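Local coordinates for protein eEF1A lysine and N-terminal methyltransferase (Homo sapiens, PDB 5WCJ) that methylates elongation factor 1-alpha at two sites using S-adenosyl-L-methionine, its C-terminal domain modifying the N terminus of that substrate, at residues A28-L33 with Y118-F123; A106-G111 with K151-P156. All blocks are in the same frame, centred on the assembly; numbering follows the deposited sequence.

Contact 1: A28-L33 with Y118-F123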
# COMPACT_ATOMS: atom_id res chain seq x y z
N ALA A 28 -5.53 7.43 1.70
CA ALA A 28 -6.61 8.04 0.91
C ALA A 28 -6.94 7.28 -0.36
O ALA A 28 -8.09 7.30 -0.81
CB ALA A 28 -6.28 9.50 0.60
N GLY A 29 -5.96 6.56 -0.92
CA GLY A 29 -6.18 5.75 -2.09
C GLY A 29 -7.17 4.62 -1.97
O GLY A 29 -7.68 4.13 -3.00
N LEU A 30 -7.42 4.18 -0.74
CA LEU A 30 -8.47 3.19 -0.50
C LEU A 30 -9.85 3.67 -0.98
O LEU A 30 -10.72 2.85 -1.34
CB LEU A 30 -8.53 2.83 0.98
CG LEU A 30 -7.29 2.22 1.63
CD1 LEU A 30 -7.50 1.99 3.12
CD2 LEU A 30 -6.93 0.93 0.94
N ALA A 31 -10.04 4.99 -1.05
CA ALA A 31 -11.29 5.54 -1.62
C ALA A 31 -11.56 5.14 -3.08
O ALA A 31 -12.72 5.12 -3.50
CB ALA A 31 -11.32 7.05 -1.46
N LEU A 32 -10.53 4.75 -3.85
CA LEU A 32 -10.74 4.27 -5.22
C LEU A 32 -11.29 2.84 -5.33
O LEU A 32 -11.52 2.37 -6.45
CB LEU A 32 -9.45 4.37 -6.04
CG LEU A 32 -8.83 5.77 -6.10
CD1 LEU A 32 -7.50 5.73 -6.83
CD2 LEU A 32 -9.77 6.74 -6.77
N LEU A 33 -11.44 2.13 -4.21
CA LEU A 33 -11.96 0.75 -4.26
C LEU A 33 -13.49 0.60 -4.41
O LEU A 33 -13.95 -0.21 -5.20
CB LEU A 33 -11.54 -0.02 -3.02
CG LEU A 33 -10.08 -0.40 -2.91
CD1 LEU A 33 -9.81 -0.89 -1.51
CD2 LEU A 33 -9.73 -1.48 -3.94
N TYR A 118 -4.42 -9.46 -4.17
CA TYR A 118 -4.58 -8.36 -3.22
C TYR A 118 -5.52 -7.30 -3.76
O TYR A 118 -5.46 -6.94 -4.95
CB TYR A 118 -3.22 -7.74 -2.89
CG TYR A 118 -2.29 -8.67 -2.16
CD1 TYR A 118 -2.40 -8.87 -0.78
CD2 TYR A 118 -1.31 -9.37 -2.84
CE1 TYR A 118 -1.57 -9.73 -0.10
CE2 TYR A 118 -0.47 -10.24 -2.16
CZ TYR A 118 -0.61 -10.41 -0.79
OH TYR A 118 0.23 -11.25 -0.09
N ASP A 119 -6.32 -6.73 -2.86
CA ASP A 119 -7.13 -5.57 -3.20
C ASP A 119 -6.26 -4.29 -3.34
O ASP A 119 -6.56 -3.41 -4.15
CB ASP A 119 -8.20 -5.34 -2.13
CG ASP A 119 -9.13 -6.55 -1.98
OD1 ASP A 119 -9.84 -6.86 -2.94
OD2 ASP A 119 -9.12 -7.18 -0.91
N VAL A 120 -5.23 -4.19 -2.54
CA VAL A 120 -4.39 -3.01 -2.50
C VAL A 120 -2.94 -3.46 -2.38
O VAL A 120 -2.62 -4.29 -1.55
CB VAL A 120 -4.72 -2.09 -1.30
CG1 VAL A 120 -3.82 -0.85 -1.31
CG2 VAL A 120 -6.17 -1.67 -1.28
N ILE A 121 -2.08 -2.86 -3.18
CA ILE A 121 -0.65 -3.05 -3.04
C ILE A 121 -0.02 -1.67 -2.86
O ILE A 121 -0.20 -0.79 -3.69
CB ILE A 121 -0.03 -3.79 -4.25
CG1 ILE A 121 -0.63 -5.20 -4.40
CG2 ILE A 121 1.47 -3.85 -4.14
CD1 ILE A 121 -0.21 -5.89 -5.69
N MET A 122 0.72 -1.50 -1.77
CA MET A 122 1.39 -0.24 -1.45
C MET A 122 2.89 -0.42 -1.50
O MET A 122 3.42 -1.32 -0.83
CB MET A 122 0.97 0.27 -0.07
CG MET A 122 -0.47 0.73 0.02
SD MET A 122 -0.81 1.38 1.69
CE MET A 122 -2.48 1.96 1.47
N PHE A 123 3.57 0.48 -2.23
CA PHE A 123 5.03 0.57 -2.19
C PHE A 123 5.43 1.81 -1.43
O PHE A 123 5.16 2.93 -1.89
CB PHE A 123 5.62 0.64 -3.60
CG PHE A 123 5.63 -0.66 -4.38
CD1 PHE A 123 5.07 -1.84 -3.88
CD2 PHE A 123 6.19 -0.69 -5.66
CE1 PHE A 123 5.09 -2.99 -4.61
CE2 PHE A 123 6.20 -1.86 -6.38
CZ PHE A 123 5.63 -2.99 -5.88
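Leu30 and Leu33 reach from the turn 28-33 to one methyl group of Val120. Leu30 sends its CD2 to within 3.5 Å of Val120 CG2, and the two side chains meet at about a right angle. Leu33 reaches the same methyl through its CD1, 3.7 Å from Val120 CG2. One torsion arranges this: with Val120 CG1 anti to the backbone N (chi1 -180°), CG2 is left opposite the carbonyl carbon and turned to both leucines. The second branch of Leu33 extends past the valine to the backbone, where its CD2 lies 3.7 Å from Asp119 O, a van der Waals contact of a methyl with a carbonyl oxygen. The domain has the class I (Rossmann-like) methyltransferase fold, a seven-stranded sheet of order 3-2-1-4-5-7-6 in which 197-202 alone runs against the others, and strand 118-123 is its middle strand, between 44-49 and 158-164. Val120 is therefore flanked by Leu46 on one neighbour and by Val159 and Ile161 on the other, while the leucines close over it. The 3-10 turn 29-32 puts the two leucines three residues apart on the same side of the chain; Leu33 N is bonded to Leu30 O at 3.0 Å. Toward the other end of the strand the fit is looser, as Met122 CE stays 4.6 Å from Leu30 CD2. Asp119 sits where the chain turns a corner, next to Leu33, and its carboxylate is engaged elsewhere, OD2 accepting a hydrogen bond from Ala45 N. Beyond the valine, Leu30 also packs on Phe64 and Leu33 on Leu44.

Contact 2: A106-G111 with K151-P156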
# COMPACT_ATOMS: atom_id res chain seq x y z
N ALA A 106 8.00 -11.55 -6.95
CA ALA A 106 8.34 -12.53 -8.03
C ALA A 106 7.89 -13.94 -7.62
O ALA A 106 7.20 -14.59 -8.40
CB ALA A 106 9.81 -12.48 -8.39
N SER A 107 8.14 -14.34 -6.38
CA SER A 107 7.68 -15.66 -5.87
C SER A 107 6.19 -15.78 -5.83
O SER A 107 5.64 -16.78 -6.29
CB SER A 107 8.23 -15.97 -4.47
OG SER A 107 9.64 -15.98 -4.51
N LEU A 108 5.51 -14.76 -5.31
CA LEU A 108 4.05 -14.77 -5.26
C LEU A 108 3.43 -14.85 -6.64
O LEU A 108 2.47 -15.58 -6.82
CB LEU A 108 3.49 -13.51 -4.59
CG LEU A 108 3.74 -13.30 -3.10
CD1 LEU A 108 3.03 -12.00 -2.68
CD2 LEU A 108 3.29 -14.51 -2.29
N ALA A 109 3.96 -14.08 -7.59
CA ALA A 109 3.44 -14.06 -8.95
C ALA A 109 3.64 -15.40 -9.67
O ALA A 109 2.85 -15.74 -10.53
CB ALA A 109 4.08 -12.93 -9.75
N GLY A 110 4.68 -16.14 -9.30
CA GLY A 110 4.90 -17.50 -9.81
C GLY A 110 4.10 -18.61 -9.13
O GLY A 110 4.30 -19.78 -9.44
N GLY A 111 3.17 -18.27 -8.23
CA GLY A 111 2.41 -19.27 -7.46
C GLY A 111 1.31 -20.05 -8.18
O GLY A 111 0.67 -20.91 -7.56
N LYS A 151 0.88 -6.48 -11.41
CA LYS A 151 -0.45 -6.58 -11.98
C LYS A 151 -1.05 -7.96 -11.79
O LYS A 151 -2.25 -8.09 -11.52
CB LYS A 151 -0.40 -6.21 -13.47
CG LYS A 151 -1.72 -6.42 -14.23
CD LYS A 151 -1.54 -6.15 -15.71
CE LYS A 151 -2.66 -6.82 -16.51
NZ LYS A 151 -2.69 -6.31 -17.92
N SER A 152 -0.23 -9.00 -11.92
CA SER A 152 -0.71 -10.38 -11.84
C SER A 152 -1.22 -10.77 -10.43
O SER A 152 -1.99 -11.71 -10.32
CB SER A 152 0.33 -11.39 -12.38
OG SER A 152 1.32 -11.70 -11.41
N ILE A 153 -0.81 -10.04 -9.38
CA ILE A 153 -1.28 -10.31 -8.03
C ILE A 153 -2.24 -9.28 -7.48
O ILE A 153 -2.50 -9.27 -6.28
CB ILE A 153 -0.13 -10.57 -7.03
CG1 ILE A 153 0.88 -9.41 -6.94
CG2 ILE A 153 0.56 -11.89 -7.40
CD1 ILE A 153 1.74 -9.46 -5.69
N LEU A 154 -2.77 -8.43 -8.35
CA LEU A 154 -3.72 -7.41 -7.94
C LEU A 154 -5.10 -7.85 -8.43
O LEU A 154 -5.23 -8.35 -9.54
CB LEU A 154 -3.34 -6.05 -8.53
CG LEU A 154 -4.12 -4.81 -8.07
CD1 LEU A 154 -3.78 -4.39 -6.64
CD2 LEU A 154 -3.88 -3.64 -9.00
N THR A 155 -6.12 -7.61 -7.64
CA THR A 155 -7.50 -7.82 -8.13
C THR A 155 -7.80 -6.85 -9.30
O THR A 155 -7.20 -5.77 -9.39
CB THR A 155 -8.54 -7.61 -7.03
OG1 THR A 155 -8.48 -6.26 -6.57
CG2 THR A 155 -8.33 -8.58 -5.88
N PRO A 156 -8.69 -7.25 -10.22
CA PRO A 156 -8.97 -6.39 -11.37
C PRO A 156 -9.40 -4.96 -11.01
O PRO A 156 -9.03 -4.04 -11.71
CB PRO A 156 -10.11 -7.14 -12.10
CG PRO A 156 -9.93 -8.57 -11.73
CD PRO A 156 -9.29 -8.60 -10.37
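Ala109 and Ile153 make the closest backbone approach of this contact, their CA atoms 6.1 Å apart. In the alternating strands and helices of the Rossmann-like fold, helix 101-109 precedes strand 118-123 and helix 144-152 follows it, so the C-terminal ends of two successive helices meet here. The close part is made by Ile153 and Ser152 together, both set against Ala109. Ile153 puts two branches to use. Its CG2 lies against the helix backbone, 3.9 Å from Ala109 CA, while CG1 sits between the backbone N and carbonyl carbon (chi1 58°) and carries CD1 to Leu108. There Ile153 CD1 and Leu108 CD1 are 4.1 Å apart, the side chains crossing at about a right angle. Tyr118 and Pro116 also pack on Leu108, and Ile121 on Ile153, which is buried. No hydrogen bond joins the two segments. The solvent side is looser: the helix ends at Ala109, Gly110 is the first residue to leave helical geometry, and the exposed Gly111 is poorly ordered. Next to the helix end, the hydroxyl of Ser152 lies beside a methyl group. Its own bond runs back into its helix, to Lys149 O, and Arg115 NE holds the carbonyl oxygen of the same serine. Across the contact, Ser152 OG comes to 3.4 Å from Ala109 CB.

Overall arrangement
Strand 118-123 connects the two contacts, whose centres lie about 15 Å apart. Tyr118, at the start of the strand, probably forms two backbone hydrogen bonds with the segment 151-156: Tyr118 N to Ile153 O and Tyr118 O to Thr155 N, both 2.9 Å. Contact 1 covers the Val120 side of the strand near the middle of the domain, its centre about 6 Å from the centre of the chain; contact 2 lies further out, its centre about 15 Å from the chain centre, alongside Ile121, which points to the other face. The pocket for S-adenosyl-L-homocysteine is formed by residues between 49 and 141, and the side chain of Leu108 in contact 2 is about 12 Å from the bound S-adenosyl-L-homocysteine.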